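PDB 2DWC: 433aa long hypothetical phosphoribosylglycinamide formyl transferase from Pyrococcus horikoshii, which belongs to the ATP-grasp family, is related to PurT, and binds adenosine-5'-diphosphate in a pocket. Local coordinates for residues Glu250-Glu253 with Lys254-Arg257. Residues are numbered along the deposited sequence; the frame is centred on the assembly and turned at random.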
ATOM      1  N   GLU B 250     -15.894  19.595   5.896  1.00 24.61           N
ATOM      2  CA  GLU B 250     -17.123  19.846   6.640  1.00 30.91           C
ATOM      3  C   GLU B 250     -17.868  21.017   6.023  1.00 35.59           C
ATOM      4  O   GLU B 250     -17.793  22.151   6.509  1.00 34.66           O
ATOM      5  CB  GLU B 250     -16.776  20.109   8.102  1.00 32.98           C
ATOM      6  CG  GLU B 250     -16.200  18.850   8.786  1.00 34.13           C
ATOM      7  CD  GLU B 250     -15.953  19.047  10.290  1.00 43.28           C
ATOM      8  OE1 GLU B 250     -14.998  19.773  10.654  1.00 40.71           O
ATOM      9  OE2 GLU B 250     -16.725  18.471  11.098  1.00 40.92           O
ATOM     10  N   ILE B 251     -18.538  20.729   4.911  1.00 28.69           N
ATOM     11  CA  ILE B 251     -19.303  21.720   4.166  1.00 33.49           C
ATOM     12  C   ILE B 251     -20.743  21.235   4.010  1.00 31.70           C
ATOM     13  O   ILE B 251     -21.034  20.048   4.188  1.00 27.50           O
ATOM     14  CB  ILE B 251     -18.679  21.981   2.750  1.00 33.92           C
ATOM     15  CG1 ILE B 251     -18.754  20.700   1.895  1.00 34.44           C
ATOM     16  CG2 ILE B 251     -17.247  22.509   2.916  1.00 26.02           C
ATOM     17  CD1 ILE B 251     -18.258  20.889   0.436  1.00 29.81           C
ATOM     18  N   SER B 252     -21.651  22.154   3.676  1.00 34.58           N
ATOM     19  CA  SER B 252     -23.051  21.784   3.524  1.00 39.28           C
ATOM     20  C   SER B 252     -23.279  20.843   2.371  1.00 38.50           C
ATOM     21  O   SER B 252     -22.473  20.764   1.427  1.00 36.01           O
ATOM     22  CB  SER B 252     -23.933  23.022   3.318  1.00 35.85           C
ATOM     23  OG  SER B 252     -23.593  23.687   2.108  1.00 37.00           O
ATOM     24  N   GLU B 253     -24.393  20.131   2.451  1.00 36.74           N
ATOM     25  CA  GLU B 253     -24.780  19.197   1.420  1.00 38.89           C
ATOM     26  C   GLU B 253     -25.006  19.981   0.123  1.00 42.83           C
ATOM     27  O   GLU B 253     -24.713  19.485  -0.970  1.00 33.37           O
ATOM     28  CB  GLU B 253     -26.035  18.456   1.843  1.00 45.32           C
ATOM     29  CG  GLU B 253     -26.077  17.063   1.290  1.00 54.52           C
ATOM     30  CD  GLU B 253     -27.036  16.169   2.040  1.00 63.05           C
ATOM     31  OE1 GLU B 253     -26.954  16.119   3.291  1.00 59.65           O
ATOM     32  OE2 GLU B 253     -27.863  15.504   1.377  1.00 65.61           O
ATOM     33  N   LYS B 254     -25.511  21.209   0.236  1.00 36.37           N
ATOM     34  CA  LYS B 254     -25.709  22.032  -0.964  1.00 41.53           C
ATOM     35  C   LYS B 254     -24.362  22.396  -1.586  1.00 35.14           C
ATOM     36  O   LYS B 254     -24.181  22.307  -2.801  1.00 35.57           O
ATOM     37  CB  LYS B 254     -26.459  23.334  -0.648  1.00 44.45           C
ATOM     38  CG  LYS B 254     -27.945  23.120  -0.469  1.00 53.63           C
ATOM     39  CD  LYS B 254     -28.730  24.424  -0.531  1.00 50.74           C
ATOM     40  CE  LYS B 254     -30.221  24.140  -0.293  1.00 51.84           C
ATOM     41  NZ  LYS B 254     -31.079  25.342  -0.541  1.00 62.16           N
ATOM     42  N   ALA B 255     -23.420  22.811  -0.752  1.00 31.01           N
ATOM     43  CA  ALA B 255     -22.097  23.172  -1.252  1.00 36.98           C
ATOM     44  C   ALA B 255     -21.452  21.933  -1.876  1.00 31.08           C
ATOM     45  O   ALA B 255     -20.798  22.021  -2.917  1.00 31.48           O
ATOM     46  CB  ALA B 255     -21.227  23.704  -0.112  1.00 33.08           C
ATOM     47  N   GLU B 256     -21.628  20.785  -1.227  1.00 26.63           N
ATOM     48  CA  GLU B 256     -21.038  19.546  -1.726  1.00 26.65           C
ATOM     49  C   GLU B 256     -21.532  19.233  -3.130  1.00 30.15           C
ATOM     50  O   GLU B 256     -20.750  18.876  -4.020  1.00 27.38           O
ATOM     51  CB  GLU B 256     -21.355  18.375  -0.787  1.00 27.77           C
ATOM     52  CG  GLU B 256     -20.788  17.048  -1.247  1.00 27.02           C
ATOM     53  CD  GLU B 256     -21.185  15.921  -0.353  1.00 37.95           C
ATOM     54  OE1 GLU B 256     -21.798  16.202   0.695  1.00 38.58           O
ATOM     55  OE2 GLU B 256     -20.907  14.757  -0.694  1.00 29.53           O
ATOM     56  N   ARG B 257     -22.832  19.373  -3.361  1.00 26.12           N
ATOM     57  CA  ARG B 257     -23.331  19.095  -4.700  1.00 29.03           C
ATOM     58  C   ARG B 257     -22.837  20.133  -5.719  1.00 26.46           C
ATOM     59  O   ARG B 257     -22.673  19.822  -6.909  1.00 25.82           O
ATOM     60  CB  ARG B 257     -24.868  19.041  -4.713  1.00 34.36           C
ATOM     61  CG  ARG B 257     -25.437  18.015  -3.746  1.00 48.55           C
ATOM     62  CD  ARG B 257     -26.910  17.684  -4.019  1.00 48.48           C
ATOM     63  NE  ARG B 257     -27.025  16.754  -5.140  1.00 59.92           N
ATOM     64  CZ  ARG B 257     -27.384  17.088  -6.380  1.00 58.32           C
ATOM     65  NH1 ARG B 257     -27.686  18.348  -6.692  1.00 53.16           N
ATOM     66  NH2 ARG B 257     -27.406  16.158  -7.323  1.00 54.91           N
TER
HETATM   67  O   HOH W   1     -21.402  17.665   2.951  1.00 50.24           O
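Ser-252 is the N-cap of helix 253-270, in the ATP-grasp domain. Its OG accepts a hydrogen bond from Ala-255 N, at 3.0 Å with an N-H...O angle of 157°. A chi1 of 64° tucks OG back over the backbone, facing the amide of Ala-255 in the first turn. OG also lies 3.2 Å from Ala-255 CB, and it is hydrogen-bonded to Asp-285 OD2, its strongest polar partner. Ser-252 O takes Glu-256 N at 2.8 Å, and Glu-253 O takes Arg-257 N, so regular helical bonding starts at the cap. Arg-257 CG packs against the same oxygen, Glu-253 O, at 3.2 Å.

Ile-251, just ahead of the cap, folds back over the helix start. The tip of its longer branch, CD1, rests 3.8 Å from Glu-256 N and 4.1 Å from Ala-255 CB. With chi1 at 179° and an extended chain, Glu-256 carries OE1 to a water that donates to it and to Ile-251 O, bridging the side chain to the incoming loop. Glu-256 OE2 is held by a salt bridge to Lys-231 NZ and a hydrogen bond with Tyr-260 OH.

The loop joins strand 241-247 to the helix. Ile-251 and Ala-255 both pack on Val-282 of strand 274-283.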